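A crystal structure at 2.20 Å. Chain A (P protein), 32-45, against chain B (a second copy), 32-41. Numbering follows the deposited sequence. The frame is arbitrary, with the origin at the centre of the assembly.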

# COMPACT_ATOMS: atom_id res chain seq x y z
N ALA A 32 9.88 -3.76 0.95
CA ALA A 32 10.88 -3.72 -0.11
C ALA A 32 10.31 -3.25 -1.46
O ALA A 32 11.06 -2.97 -2.38
N GLN A 33 8.98 -3.16 -1.55
CA GLN A 33 8.32 -2.65 -2.76
C GLN A 33 8.30 -1.12 -2.84
O GLN A 33 7.99 -0.55 -3.89
N GLY A 34 8.63 -0.45 -1.74
CA GLY A 34 8.57 0.99 -1.65
C GLY A 34 9.41 1.66 -2.72
O GLY A 34 8.96 2.58 -3.41
N SER A 35 10.63 1.17 -2.86
CA SER A 35 11.48 1.55 -3.98
C SER A 35 10.65 1.72 -5.27
O SER A 35 10.94 2.59 -6.10
N MET A 36 9.61 0.90 -5.41
CA MET A 36 8.79 0.88 -6.61
C MET A 36 7.67 1.91 -6.60
O MET A 36 7.41 2.55 -7.62
N VAL A 37 7.01 2.08 -5.47
CA VAL A 37 5.93 3.06 -5.38
C VAL A 37 6.47 4.48 -5.57
O VAL A 37 5.83 5.31 -6.21
N THR A 38 7.65 4.74 -5.02
CA THR A 38 8.29 6.04 -5.22
C THR A 38 8.58 6.29 -6.70
O THR A 38 8.32 7.38 -7.20
N GLN A 39 9.13 5.29 -7.38
CA GLN A 39 9.40 5.39 -8.81
C GLN A 39 8.13 5.68 -9.58
O GLN A 39 8.12 6.47 -10.53
N ILE A 40 7.04 5.03 -9.18
CA ILE A 40 5.78 5.25 -9.88
C ILE A 40 5.34 6.71 -9.73
O ILE A 40 4.94 7.35 -10.70
N LYS A 41 5.45 7.22 -8.51
CA LYS A 41 5.04 8.59 -8.21
C LYS A 41 5.86 9.59 -9.03
O LYS A 41 5.30 10.50 -9.64
N ASN A 42 7.18 9.41 -9.03
CA ASN A 42 8.09 10.30 -9.74
C ASN A 42 7.92 10.24 -11.25
O ASN A 42 8.02 11.27 -11.93
N GLU A 43 7.67 9.05 -11.79
CA GLU A 43 7.48 8.92 -13.24
C GLU A 43 6.14 9.49 -13.67
O GLU A 43 6.03 10.13 -14.72
N LEU A 44 5.11 9.28 -12.86
CA LEU A 44 3.80 9.83 -13.18
C LEU A 44 3.84 11.35 -13.12
O LEU A 44 3.25 12.04 -13.95
N SER A 45 4.55 11.87 -12.12
CA SER A 45 4.69 13.30 -11.93
C SER A 45 5.37 13.96 -13.13
O SER A 45 5.01 15.06 -13.54
N ALA B 32 2.88 4.74 5.13
CA ALA B 32 3.43 5.89 4.41
C ALA B 32 3.52 5.60 2.91
O ALA B 32 3.31 6.48 2.08
N GLN B 33 3.83 4.35 2.57
CA GLN B 33 3.83 3.93 1.18
C GLN B 33 2.46 4.18 0.58
O GLN B 33 2.33 4.70 -0.54
N GLY B 34 1.43 3.80 1.33
CA GLY B 34 0.06 3.95 0.89
C GLY B 34 -0.34 5.39 0.62
O GLY B 34 -1.14 5.66 -0.29
N SER B 35 0.21 6.32 1.39
CA SER B 35 -0.16 7.72 1.24
C SER B 35 0.32 8.30 -0.09
O SER B 35 -0.26 9.24 -0.61
N MET B 36 1.38 7.72 -0.67
CA MET B 36 1.76 8.17 -1.99
C MET B 36 1.04 7.44 -3.12
O MET B 36 0.96 7.96 -4.24
N VAL B 37 0.47 6.27 -2.84
CA VAL B 37 -0.44 5.66 -3.80
C VAL B 37 -1.63 6.61 -3.96
O VAL B 37 -2.17 6.79 -5.05
N THR B 38 -2.00 7.23 -2.85
CA THR B 38 -3.09 8.19 -2.82
C THR B 38 -2.72 9.42 -3.64
O THR B 38 -3.57 9.98 -4.33
N GLN B 39 -1.46 9.82 -3.59
CA GLN B 39 -1.02 10.92 -4.42
C GLN B 39 -0.96 10.49 -5.90
O GLN B 39 -1.29 11.27 -6.79
N ILE B 40 -0.55 9.26 -6.15
CA ILE B 40 -0.52 8.75 -7.52
C ILE B 40 -1.91 8.81 -8.14
O ILE B 40 -2.07 9.26 -9.28
N LYS B 41 -2.91 8.37 -7.39
CA LYS B 41 -4.30 8.45 -7.81
C LYS B 41 -4.72 9.88 -8.20
O LYS B 41 -5.40 10.09 -9.21

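The two stretches form a near-parallel helix-helix contact of coiled-coil type, held by interlocking apolar side chains, with no clear hydrogen bond across it. The helix axes approach to 9.5 Å and their N-to-C directions differ by 23°, an arrangement that lets side chains mesh over several turns; together the stretches bury 549 Å². The backbones come nearest at Lys41(A) and Ile40(B), whose CA atoms lie 5.6 Å apart, and at Gly34(A) and Gln33(B), where the CA-CA distance is 6.3 Å.

Two reciprocal knobs define the packing. Val37(A), with CA-to-CB directed toward chain B and chi1 in t (171°), sits in a hole formed by Gln33(B), Met36(B), Val37(B) and Ile40(B). Its CG1 lies 3.4 Å from Met36(B) CG, 4.2 Å from Val37(B) CG2 and 4.1 Å from Ile40(B) CD1, so a single methyl group reaches three of the four residues through their side chains, and the fourth, Gln33(B), through its backbone O at 3.9 Å from Val37(A) CG1.

The second knob, Ile40(B), has the largest covered area of any residue in the contact, 97 Å². Its CA-to-CB bond points sideways, but the m, t rotamer (chi1 -72°, chi2 160°) brings the end of the side chain nearer to chain A, among Val37(A), Ile40(A), Lys41(A) and Leu44(A). Ile40(B) CD1 is 3.7 Å from Ile40(A) CG2, while Ile40(B) CG1 is 3.8 Å from Lys41(A) CA, consistent with the close backbone approach there. Leu44(A), in the t, p rotamer and directed toward chain B, places CD2 3.6 Å from Ile40(B) CG2 and 3.3 Å from Ile40(B) O.

Longer side chains extend this apolar surface. Met36(B) points toward chain A with chi angles p, t, p; besides its contact with Val37(A), its SD lies 3.8 Å from Thr38(A) OG1. Its terminal CE is 3.9 Å from Lys41(A) CD, so the lysine contributes the aliphatic part of its chain here. Lys41(A) points toward chain B in the t, t, p, t rotamer, and 80 Å² of it is covered. The same CD atom is 3.8 Å from Gln39(B) OE1, a contact of carbon with oxygen rather than a polar pairing; Gln39(B) also points toward chain A, with chi1 and chi2 both t.

At the N-terminal end, Gln33(B) starts sideways, with chi1 between wells at -117° and chi2 in t, and its end comes nearer to Gly34(A). Gly34(A) has no side chain to point, and the end of Gln33(B) lies beside its backbone. The amide of Gln33(B) is probably turned over in the model, so no polar contact is assigned to it. The contact therefore rests mainly on shape and apolar burial.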

# COMPACT_ATOMS: atom_id res chain seq x y z
CB ALA A 32 11.56 -5.09 -0.25
CB GLN A 33 6.89 -3.18 -2.82
CG GLN A 33 6.33 -3.33 -4.23
CD GLN A 33 7.05 -4.39 -5.03
OE1 GLN A 33 7.72 -5.27 -4.47
NE2 GLN A 33 6.91 -4.33 -6.35
CB SER A 35 12.57 0.49 -4.17
OG SER A 35 13.61 0.96 -5.01
CB MET A 36 8.20 -0.51 -6.84
CG MET A 36 9.17 -1.50 -7.44
SD MET A 36 8.91 -1.63 -9.21
CE MET A 36 7.16 -1.98 -9.23
CB VAL A 37 5.17 2.96 -4.05
CG1 VAL A 37 4.22 4.12 -3.91
CG2 VAL A 37 4.42 1.61 -3.96
CB THR A 38 9.60 6.16 -4.42
OG1 THR A 38 9.32 6.00 -3.03
CG2 THR A 38 10.24 7.52 -4.65
CB GLN A 39 10.00 4.09 -9.35
CG GLN A 39 11.51 4.01 -9.27
CD GLN A 39 12.00 2.60 -9.55
OE1 GLN A 39 11.63 1.65 -8.87
NE2 GLN A 39 12.85 2.47 -10.57
CB ILE A 40 4.68 4.27 -9.44
CG1 ILE A 40 5.10 2.83 -9.76
CG2 ILE A 40 3.35 4.61 -10.13
CD1 ILE A 40 4.29 1.75 -9.03
CB LYS A 41 5.22 8.88 -6.72
CG LYS A 41 4.58 10.19 -6.27
CD LYS A 41 5.22 10.74 -5.00
CE LYS A 41 6.56 11.40 -5.28
NZ LYS A 41 7.05 12.22 -4.13
CB ASN A 42 9.55 9.98 -9.38
CG ASN A 42 9.88 10.30 -7.92
OD1 ASN A 42 9.20 11.09 -7.27
ND2 ASN A 42 10.96 9.70 -7.41
CB GLU A 43 7.62 7.46 -13.69
CG GLU A 43 9.08 6.97 -13.77
CD GLU A 43 9.21 5.45 -13.68
OE1 GLU A 43 8.40 4.73 -14.31
OE2 GLU A 43 10.14 4.97 -12.98
CB LEU A 44 2.73 9.28 -12.24
CG LEU A 44 1.30 9.76 -12.53
CD1 LEU A 44 0.91 9.45 -13.98
CD2 LEU A 44 0.32 9.14 -11.56
CB SER A 45 5.50 13.58 -10.66
OG SER A 45 5.50 14.95 -10.34
CB ALA B 32 4.79 6.29 4.98
CB GLN B 33 4.18 2.45 1.07
CG GLN B 33 5.45 2.17 0.32
CD GLN B 33 5.98 0.77 0.58
OE1 GLN B 33 7.08 0.61 1.10
NE2 GLN B 33 5.20 -0.25 0.21
CB SER B 35 0.31 8.57 2.43
OG SER B 35 1.71 8.75 2.43
CB MET B 36 3.28 8.26 -2.20
CG MET B 36 4.07 6.99 -2.15
SD MET B 36 5.78 7.42 -2.55
CE MET B 36 5.94 8.94 -1.62
CB VAL B 37 -0.95 4.26 -3.36
CG1 VAL B 37 -1.98 3.74 -4.34
CG2 VAL B 37 0.20 3.27 -3.23
CB THR B 38 -3.40 8.61 -1.37
OG1 THR B 38 -4.07 7.54 -0.71
CG2 THR B 38 -4.27 9.85 -1.34
CB GLN B 39 0.32 11.50 -3.99
CG GLN B 39 0.79 12.57 -4.99
CD GLN B 39 1.96 13.39 -4.50
OE1 GLN B 39 2.58 13.07 -3.49
NE2 GLN B 39 2.25 14.47 -5.22
CB ILE B 40 0.04 7.33 -7.59
CG1 ILE B 40 1.55 7.34 -7.32
CG2 ILE B 40 -0.25 6.72 -8.95
CD1 ILE B 40 2.11 5.96 -6.90
CB LYS B 41 -5.20 7.89 -6.70
CG LYS B 41 -6.70 8.10 -6.91
CD LYS B 41 -7.25 7.32 -8.10
CE LYS B 41 -8.76 7.14 -7.94
NZ LYS B 41 -9.42 6.48 -9.09